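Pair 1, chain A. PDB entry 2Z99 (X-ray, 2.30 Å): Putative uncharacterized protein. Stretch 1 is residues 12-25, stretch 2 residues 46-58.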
# COMPACT_ATOMS: atom_id res chain seq x y z
N ASP A 12 -1.02 -27.07 -3.54
CA ASP A 12 -1.19 -27.73 -2.26
C ASP A 12 -1.32 -26.65 -1.19
O ASP A 12 -1.20 -25.46 -1.48
CB ASP A 12 -0.01 -28.66 -1.94
CG ASP A 12 1.31 -27.92 -1.79
OD1 ASP A 12 1.36 -26.93 -1.03
OD2 ASP A 12 2.30 -28.34 -2.42
N ALA A 13 -1.57 -27.07 0.04
CA ALA A 13 -1.75 -26.15 1.15
C ALA A 13 -0.69 -25.07 1.19
O ALA A 13 -1.00 -23.88 1.24
CB ALA A 13 -1.74 -26.92 2.46
N ASP A 14 0.57 -25.50 1.17
CA ASP A 14 1.70 -24.58 1.21
C ASP A 14 1.78 -23.63 0.02
O ASP A 14 2.24 -22.50 0.17
CB ASP A 14 3.00 -25.37 1.36
CG ASP A 14 3.29 -25.75 2.80
OD1 ASP A 14 2.39 -25.58 3.65
OD2 ASP A 14 4.41 -26.23 3.08
N GLU A 15 1.35 -24.05 -1.16
CA GLU A 15 1.39 -23.16 -2.31
C GLU A 15 0.29 -22.11 -2.22
O GLU A 15 0.53 -20.94 -2.43
CB GLU A 15 1.25 -23.94 -3.62
CG GLU A 15 2.57 -24.25 -4.25
CD GLU A 15 3.38 -23.01 -4.53
OE1 GLU A 15 2.95 -22.19 -5.37
OE2 GLU A 15 4.46 -22.84 -3.90
N LEU A 16 -0.91 -22.55 -1.88
CA LEU A 16 -2.05 -21.64 -1.76
C LEU A 16 -1.72 -20.54 -0.77
O LEU A 16 -2.07 -19.37 -0.98
CB LEU A 16 -3.29 -22.41 -1.28
CG LEU A 16 -4.68 -21.99 -1.79
CD1 LEU A 16 -5.63 -21.89 -0.60
CD2 LEU A 16 -4.61 -20.69 -2.54
N LYS A 17 -1.05 -20.91 0.32
CA LYS A 17 -0.68 -19.95 1.34
C LYS A 17 0.26 -18.90 0.75
O LYS A 17 0.14 -17.71 1.04
CB LYS A 17 -0.02 -20.66 2.52
CG LYS A 17 0.42 -19.74 3.66
CD LYS A 17 0.33 -20.46 5.00
CE LYS A 17 0.92 -19.65 6.15
NZ LYS A 17 2.41 -19.69 6.15
N ARG A 18 1.18 -19.35 -0.10
CA ARG A 18 2.13 -18.44 -0.73
C ARG A 18 1.41 -17.45 -1.63
O ARG A 18 1.53 -16.24 -1.46
CB ARG A 18 3.15 -19.22 -1.54
CG ARG A 18 3.94 -20.20 -0.70
CD ARG A 18 4.98 -20.90 -1.53
NE ARG A 18 5.86 -21.68 -0.67
CZ ARG A 18 5.87 -23.01 -0.63
NH1 ARG A 18 5.06 -23.72 -1.40
NH2 ARG A 18 6.71 -23.62 0.20
N VAL A 19 0.67 -17.97 -2.61
CA VAL A 19 -0.07 -17.12 -3.52
C VAL A 19 -0.89 -16.09 -2.73
O VAL A 19 -0.84 -14.90 -3.02
CB VAL A 19 -1.01 -17.96 -4.41
CG1 VAL A 19 -1.74 -17.05 -5.37
CG2 VAL A 19 -0.22 -18.99 -5.19
N LEU A 20 -1.62 -16.54 -1.70
CA LEU A 20 -2.43 -15.62 -0.92
C LEU A 20 -1.61 -14.54 -0.22
O LEU A 20 -2.12 -13.43 0.02
CB LEU A 20 -3.28 -16.38 0.11
CG LEU A 20 -4.41 -17.24 -0.48
CD1 LEU A 20 -5.24 -17.90 0.63
CD2 LEU A 20 -5.31 -16.37 -1.35
N GLU A 21 -0.36 -14.85 0.11
CA GLU A 21 0.50 -13.87 0.77
C GLU A 21 0.84 -12.79 -0.26
O GLU A 21 0.78 -11.60 0.02
CB GLU A 21 1.80 -14.52 1.27
CG GLU A 21 1.64 -15.49 2.44
CD GLU A 21 2.97 -16.04 2.94
OE1 GLU A 21 3.78 -16.50 2.10
OE2 GLU A 21 3.19 -16.03 4.16
N ALA A 22 1.22 -13.21 -1.46
CA ALA A 22 1.57 -12.28 -2.52
C ALA A 22 0.40 -11.35 -2.80
O ALA A 22 0.59 -10.14 -2.92
CB ALA A 22 1.95 -13.04 -3.77
N LEU A 23 -0.81 -11.91 -2.89
CA LEU A 23 -2.01 -11.13 -3.20
C LEU A 23 -2.42 -10.19 -2.09
O LEU A 23 -2.73 -9.02 -2.34
CB LEU A 23 -3.17 -12.07 -3.56
CG LEU A 23 -2.89 -13.09 -4.67
CD1 LEU A 23 -4.10 -13.99 -4.89
CD2 LEU A 23 -2.53 -12.38 -5.96
N LEU A 24 -2.41 -10.67 -0.86
CA LEU A 24 -2.79 -9.83 0.27
C LEU A 24 -1.82 -8.66 0.41
O LEU A 24 -2.11 -7.69 1.12
CB LEU A 24 -2.78 -10.63 1.56
CG LEU A 24 -3.90 -11.63 1.79
CD1 LEU A 24 -3.61 -12.43 3.06
CD2 LEU A 24 -5.23 -10.88 1.89
N LEU A 25 -0.68 -8.75 -0.26
CA LEU A 25 0.33 -7.70 -0.17
C LEU A 25 0.06 -6.51 -1.08
O LEU A 25 0.14 -5.37 -0.64
CB LEU A 25 1.73 -8.27 -0.49
CG LEU A 25 2.92 -7.31 -0.38
CD1 LEU A 25 3.26 -7.08 1.09
CD2 LEU A 25 4.13 -7.86 -1.12
N ARG A 46 -12.35 -23.10 0.40
CA ARG A 46 -10.95 -23.44 0.64
C ARG A 46 -10.16 -22.16 0.98
O ARG A 46 -9.44 -22.11 1.98
CB ARG A 46 -10.38 -24.11 -0.63
CG ARG A 46 -8.91 -24.52 -0.59
CD ARG A 46 -8.64 -25.51 -1.71
NE ARG A 46 -7.25 -25.66 -2.13
CZ ARG A 46 -6.24 -25.93 -1.32
NH1 ARG A 46 -6.46 -26.07 -0.02
NH2 ARG A 46 -5.01 -26.10 -1.81
N VAL A 47 -10.32 -21.13 0.16
CA VAL A 47 -9.64 -19.85 0.39
C VAL A 47 -10.10 -19.27 1.74
O VAL A 47 -9.27 -18.92 2.59
CB VAL A 47 -9.97 -18.85 -0.75
CG1 VAL A 47 -9.32 -17.49 -0.49
CG2 VAL A 47 -9.47 -19.41 -2.06
N ALA A 48 -11.41 -19.19 1.93
CA ALA A 48 -11.96 -18.67 3.17
C ALA A 48 -11.30 -19.32 4.37
O ALA A 48 -10.91 -18.66 5.33
CB ALA A 48 -13.49 -18.90 3.22
N ALA A 49 -11.21 -20.64 4.33
CA ALA A 49 -10.60 -21.39 5.42
C ALA A 49 -9.11 -21.05 5.58
O ALA A 49 -8.62 -20.84 6.70
CB ALA A 49 -10.75 -22.88 5.14
N LYS A 50 -8.40 -21.02 4.47
CA LYS A 50 -6.97 -20.73 4.48
C LYS A 50 -6.65 -19.37 5.10
O LYS A 50 -5.71 -19.24 5.91
CB LYS A 50 -6.44 -20.77 3.05
CG LYS A 50 -4.99 -20.41 2.94
CD LYS A 50 -4.18 -21.58 2.43
CE LYS A 50 -4.08 -22.68 3.46
NZ LYS A 50 -3.12 -22.29 4.52
N LEU A 51 -7.43 -18.35 4.73
CA LEU A 51 -7.22 -17.01 5.24
C LEU A 51 -7.40 -16.99 6.75
O LEU A 51 -6.65 -16.31 7.46
CB LEU A 51 -8.19 -16.05 4.56
CG LEU A 51 -7.91 -15.78 3.07
CD1 LEU A 51 -9.14 -15.21 2.40
CD2 LEU A 51 -6.73 -14.81 2.94
N GLN A 52 -8.36 -17.76 7.24
CA GLN A 52 -8.59 -17.79 8.68
C GLN A 52 -7.51 -18.59 9.39
O GLN A 52 -7.24 -18.39 10.58
CB GLN A 52 -9.97 -18.37 8.99
CG GLN A 52 -10.95 -17.34 9.53
CD GLN A 52 -10.49 -16.71 10.85
OE1 GLN A 52 -10.33 -17.40 11.86
NE2 GLN A 52 -10.27 -15.40 10.83
N LEU A 53 -6.87 -19.50 8.66
CA LEU A 53 -5.79 -20.28 9.26
C LEU A 53 -4.52 -19.42 9.26
O LEU A 53 -3.76 -19.41 10.23
CB LEU A 53 -5.57 -21.58 8.47
CG LEU A 53 -4.36 -22.39 8.95
CD1 LEU A 53 -4.49 -22.67 10.43
CD2 LEU A 53 -4.25 -23.69 8.15
N MET A 54 -4.31 -18.68 8.17
CA MET A 54 -3.16 -17.78 8.08
C MET A 54 -3.33 -16.68 9.13
O MET A 54 -2.37 -16.23 9.74
CB MET A 54 -3.07 -17.15 6.69
CG MET A 54 -2.81 -18.16 5.60
SD MET A 54 -2.94 -17.45 3.97
CE MET A 54 -1.68 -16.10 4.12
N ALA A 55 -4.57 -16.23 9.35
CA ALA A 55 -4.81 -15.20 10.35
C ALA A 55 -4.58 -15.80 11.73
O ALA A 55 -4.09 -15.12 12.62
CB ALA A 55 -6.23 -14.65 10.25
N ASP A 56 -4.93 -17.07 11.90
CA ASP A 56 -4.72 -17.73 13.19
C ASP A 56 -3.23 -17.88 13.51
O ASP A 56 -2.80 -17.69 14.65
CB ASP A 56 -5.36 -19.12 13.21
CG ASP A 56 -6.87 -19.08 13.34
OD1 ASP A 56 -7.42 -18.08 13.89
OD2 ASP A 56 -7.52 -20.06 12.91
N GLU A 57 -2.45 -18.25 12.50
CA GLU A 57 -1.01 -18.42 12.69
C GLU A 57 -0.33 -17.09 13.06
O GLU A 57 0.47 -17.04 13.99
CB GLU A 57 -0.37 -18.95 11.40
CG GLU A 57 -0.96 -20.23 10.89
CD GLU A 57 -0.53 -20.53 9.46
OE1 GLU A 57 0.35 -19.82 8.94
OE2 GLU A 57 -1.07 -21.49 8.87
N LEU A 58 -0.66 -16.03 12.33
CA LEU A 58 -0.08 -14.71 12.58
C LEU A 58 -0.35 -14.22 13.99
O LEU A 58 0.56 -13.72 14.65
CB LEU A 58 -0.62 -13.69 11.57
CG LEU A 58 -0.12 -13.99 10.15
CD1 LEU A 58 -0.86 -13.14 9.13
CD2 LEU A 58 1.40 -13.74 10.09

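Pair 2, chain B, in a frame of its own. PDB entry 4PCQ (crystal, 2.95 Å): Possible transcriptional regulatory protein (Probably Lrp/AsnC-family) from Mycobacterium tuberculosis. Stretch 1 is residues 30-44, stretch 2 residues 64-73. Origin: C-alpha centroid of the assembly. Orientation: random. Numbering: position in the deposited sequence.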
# COMPACT_ATOMS: atom_id res chain seq x y z
N ALA B 30 3.95 -22.29 -4.56
CA ALA B 30 4.62 -23.58 -4.79
C ALA B 30 5.40 -23.70 -6.11
O ALA B 30 6.20 -24.61 -6.27
CB ALA B 30 3.62 -24.74 -4.64
N GLU B 31 5.15 -22.79 -7.05
CA GLU B 31 5.98 -22.71 -8.24
C GLU B 31 7.03 -21.63 -8.04
O GLU B 31 7.28 -20.81 -8.92
CB GLU B 31 5.15 -22.45 -9.49
CG GLU B 31 3.85 -21.71 -9.25
CD GLU B 31 2.80 -22.06 -10.28
OE1 GLU B 31 2.05 -23.03 -10.05
OE2 GLU B 31 2.73 -21.39 -11.32
N LEU B 32 7.64 -21.65 -6.86
CA LEU B 32 8.67 -20.70 -6.48
C LEU B 32 9.72 -21.46 -5.68
O LEU B 32 9.41 -22.05 -4.65
CB LEU B 32 8.07 -19.60 -5.60
CG LEU B 32 7.35 -18.39 -6.20
CD1 LEU B 32 5.99 -18.74 -6.77
CD2 LEU B 32 7.19 -17.34 -5.13
N ASP B 33 10.97 -21.46 -6.15
CA ASP B 33 12.04 -22.12 -5.40
C ASP B 33 12.65 -21.21 -4.34
O ASP B 33 12.21 -20.07 -4.17
CB ASP B 33 13.11 -22.71 -6.33
CG ASP B 33 13.78 -21.67 -7.21
OD1 ASP B 33 13.87 -20.49 -6.83
OD2 ASP B 33 14.23 -22.05 -8.31
N GLU B 34 13.67 -21.71 -3.65
CA GLU B 34 14.32 -20.95 -2.59
C GLU B 34 14.94 -19.68 -3.14
O GLU B 34 14.98 -18.65 -2.47
CB GLU B 34 15.38 -21.80 -1.90
N VAL B 35 15.43 -19.75 -4.38
CA VAL B 35 16.01 -18.58 -5.04
C VAL B 35 14.93 -17.52 -5.27
O VAL B 35 15.14 -16.34 -4.97
CB VAL B 35 16.70 -18.97 -6.36
CG1 VAL B 35 17.01 -17.73 -7.19
CG2 VAL B 35 17.96 -19.77 -6.09
N ASP B 36 13.78 -17.95 -5.78
CA ASP B 36 12.66 -17.04 -6.00
C ASP B 36 12.22 -16.42 -4.68
O ASP B 36 11.92 -15.22 -4.61
CB ASP B 36 11.46 -17.79 -6.60
CG ASP B 36 11.63 -18.08 -8.07
OD1 ASP B 36 12.40 -17.37 -8.75
OD2 ASP B 36 10.97 -19.03 -8.56
N ARG B 37 12.23 -17.23 -3.63
CA ARG B 37 11.85 -16.79 -2.30
C ARG B 37 12.79 -15.70 -1.79
O ARG B 37 12.34 -14.64 -1.36
CB ARG B 37 11.83 -17.96 -1.33
N ARG B 38 14.09 -15.97 -1.86
CA ARG B 38 15.10 -15.00 -1.44
C ARG B 38 14.97 -13.71 -2.23
O ARG B 38 15.08 -12.61 -1.68
CB ARG B 38 16.49 -15.59 -1.59
N ILE B 39 14.72 -13.84 -3.53
CA ILE B 39 14.53 -12.68 -4.39
C ILE B 39 13.35 -11.82 -3.94
O ILE B 39 13.49 -10.61 -3.76
CB ILE B 39 14.32 -13.09 -5.87
CG1 ILE B 39 15.63 -13.57 -6.48
CG2 ILE B 39 13.77 -11.92 -6.68
CD1 ILE B 39 15.50 -13.99 -7.92
N LEU B 40 12.20 -12.45 -3.72
CA LEU B 40 11.01 -11.71 -3.32
C LEU B 40 11.19 -11.07 -1.95
O LEU B 40 10.74 -9.94 -1.71
CB LEU B 40 9.77 -12.60 -3.32
CG LEU B 40 9.20 -12.96 -4.69
CD1 LEU B 40 8.14 -14.03 -4.55
CD2 LEU B 40 8.63 -11.73 -5.37
N SER B 41 11.86 -11.79 -1.05
CA SER B 41 12.08 -11.29 0.30
C SER B 41 12.97 -10.06 0.28
O SER B 41 12.64 -9.04 0.89
CB SER B 41 12.72 -12.37 1.17
OG SER B 41 11.89 -13.52 1.24
N LEU B 42 14.09 -10.15 -0.43
CA LEU B 42 15.01 -9.02 -0.54
C LEU B 42 14.38 -7.83 -1.24
O LEU B 42 14.57 -6.68 -0.84
CB LEU B 42 16.29 -9.45 -1.27
CG LEU B 42 17.24 -10.37 -0.51
CD1 LEU B 42 18.28 -10.95 -1.44
CD2 LEU B 42 17.90 -9.63 0.64
N LEU B 43 13.62 -8.10 -2.30
CA LEU B 43 13.02 -7.04 -3.11
C LEU B 43 11.78 -6.38 -2.49
O LEU B 43 11.39 -5.29 -2.91
CB LEU B 43 12.69 -7.58 -4.50
CG LEU B 43 13.86 -7.63 -5.48
CD1 LEU B 43 13.35 -7.92 -6.88
CD2 LEU B 43 14.64 -6.33 -5.44
N HIS B 44 11.15 -7.05 -1.53
CA HIS B 44 9.93 -6.54 -0.91
C HIS B 44 10.08 -5.13 -0.34
O HIS B 44 9.31 -4.23 -0.68
CB HIS B 44 9.46 -7.49 0.18
N THR B 64 21.09 -14.65 -14.53
CA THR B 64 20.14 -15.64 -14.05
C THR B 64 19.12 -14.94 -13.17
O THR B 64 17.92 -15.23 -13.20
CB THR B 64 20.84 -16.71 -13.19
OG1 THR B 64 21.99 -17.21 -13.89
CG2 THR B 64 19.90 -17.85 -12.86
N CYS B 65 19.61 -13.98 -12.39
CA CYS B 65 18.79 -13.22 -11.48
C CYS B 65 17.79 -12.36 -12.24
O CYS B 65 16.62 -12.30 -11.88
CB CYS B 65 19.66 -12.34 -10.59
SG CYS B 65 18.79 -11.57 -9.23
N HIS B 66 18.26 -11.71 -13.30
CA HIS B 66 17.39 -10.89 -14.14
C HIS B 66 16.30 -11.74 -14.77
O HIS B 66 15.14 -11.33 -14.83
CB HIS B 66 18.20 -10.18 -15.22
CG HIS B 66 17.36 -9.41 -16.19
ND1 HIS B 66 17.03 -8.09 -15.99
CD2 HIS B 66 16.79 -9.77 -17.37
CE1 HIS B 66 16.28 -7.67 -17.01
NE2 HIS B 66 16.13 -8.67 -17.85
N GLY B 67 16.67 -12.93 -15.23
CA GLY B 67 15.70 -13.84 -15.81
C GLY B 67 14.65 -14.23 -14.79
O GLY B 67 13.47 -14.35 -15.11
N ARG B 68 15.09 -14.42 -13.55
CA ARG B 68 14.21 -14.80 -12.46
C ARG B 68 13.25 -13.68 -12.04
O ARG B 68 12.07 -13.93 -11.78
CB ARG B 68 15.03 -15.26 -11.25
CG ARG B 68 15.62 -16.66 -11.39
CD ARG B 68 14.54 -17.70 -11.64
NE ARG B 68 15.02 -19.06 -11.39
CZ ARG B 68 14.87 -19.70 -10.24
NH1 ARG B 68 14.27 -19.11 -9.22
NH2 ARG B 68 15.34 -20.94 -10.11
N VAL B 69 13.75 -12.45 -11.97
CA VAL B 69 12.91 -11.30 -11.64
C VAL B 69 11.88 -11.05 -12.74
O VAL B 69 10.71 -10.79 -12.47
CB VAL B 69 13.76 -10.03 -11.45
CG1 VAL B 69 12.87 -8.82 -11.23
CG2 VAL B 69 14.73 -10.20 -10.29
N ARG B 70 12.34 -11.16 -13.99
CA ARG B 70 11.46 -11.04 -15.14
C ARG B 70 10.38 -12.11 -15.10
O ARG B 70 9.21 -11.86 -15.41
CB ARG B 70 12.25 -11.19 -16.44
CG ARG B 70 12.97 -9.94 -16.88
CD ARG B 70 11.98 -8.85 -17.19
NE ARG B 70 11.81 -7.93 -16.07
CZ ARG B 70 10.85 -7.02 -16.00
NH1 ARG B 70 9.94 -6.93 -16.96
NH2 ARG B 70 10.77 -6.22 -14.94
N ARG B 71 10.80 -13.30 -14.69
CA ARG B 71 9.92 -14.44 -14.52
C ARG B 71 8.83 -14.07 -13.51
O ARG B 71 7.63 -14.27 -13.75
CB ARG B 71 10.76 -15.63 -14.03
CG ARG B 71 10.38 -16.98 -14.62
CD ARG B 71 8.96 -17.36 -14.21
NE ARG B 71 8.87 -18.44 -13.22
CZ ARG B 71 9.57 -18.53 -12.08
NH1 ARG B 71 10.44 -17.59 -11.73
NH2 ARG B 71 9.38 -19.56 -11.28
N LEU B 72 9.26 -13.53 -12.37
CA LEU B 72 8.34 -13.16 -11.29
C LEU B 72 7.32 -12.10 -11.70
O LEU B 72 6.16 -12.15 -11.30
CB LEU B 72 9.11 -12.69 -10.06
CG LEU B 72 9.79 -13.81 -9.27
CD1 LEU B 72 10.58 -13.26 -8.09
CD2 LEU B 72 8.76 -14.82 -8.81
N VAL B 73 7.77 -11.12 -12.48
CA VAL B 73 6.86 -10.09 -12.99
C VAL B 73 5.87 -10.70 -13.98
O VAL B 73 4.68 -10.38 -13.97
CB VAL B 73 7.63 -8.92 -13.64
CG1 VAL B 73 6.70 -8.04 -14.46
CG2 VAL B 73 8.36 -8.09 -12.58

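In both pairs two helices cross at 78° between their N-to-C directions, with a signed crossing angle of -78° and axes 10.5 Å apart at closest approach. The central backbone atoms superpose with an RMSD of 0.3 Å. The nearest CA pairs also match: Lys A17 with Lys A50 (CA to CA, 7.1 Å) corresponds to Asp B36 with Arg B68 (CA to CA, 7.0 Å).

The centre is the position of Leu A20 and Ile B39. Both side chains point toward the other helix and sit as knobs in matching holes. Leu A20 sits among Val A47, Lys A50, Leu A51 and Met A54. Ile B39 sits among Cys B65, Arg B68, Val B69 and Leu B72. At the Leu A51 and Val B69 position the distances agree: Leu A20 CD1 lies 4.1 Å from Leu A51 CD2, and Ile B39 CG2 lies 4.1 Å from Val B69 CG2. At the Val A47 and Cys B65 position, Leu A20 CD1 lies 4.3 Å from Val A47 CG1, and Ile B39 CD1 lies 4.3 Å from Cys B65 SG.

Met A54 matches Leu B72. Both point toward the first helix. Met A54 is a knob among Lys A17, Leu A20, Glu A21 and Leu A24. Leu B72 packs its CD1 3.7 Å from Ile B39 CG2 and 3.7 Å from Leu B40 CD2. Leu A24 and Leu B43 also match. Leu A24 CD1 is 3.9 Å from Leu A51 CD2, and Leu B43 CD1 is 4.3 Å from Val B69 CG2.

The main difference lies at Lys A50 and Arg B68. Lys A50 packs through its aliphatic chain, as a knob among Ala A13, Leu A16, Lys A17 and Leu A20. Its CD is 3.4 Å from Leu A16 CD1. Arg B68 instead meets two acids. Its NH1 donates to Asp B33 OD1 at 2.8 Å, and its NH2 to Asp B33 OD2 at a very short 2.4 Å. A weak bond joins Arg B68 NH1 to Asp B36 OD1 at 2.6 Å. Val B35, the match of Leu A16, covers one face of the guanidinium.

Lys A17 and Asp B36 match in backbone but carry opposite charge. Lys A17 NZ reaches Glu A57 OE1 in a salt bridge at 3.5 Å, although the position of that oxygen is less certain. Asp B36 OD2 accepts from Arg B71 NH2 at 3.2 Å. Leu A53, the match of Arg B71, points toward the first helix but makes no contact with it.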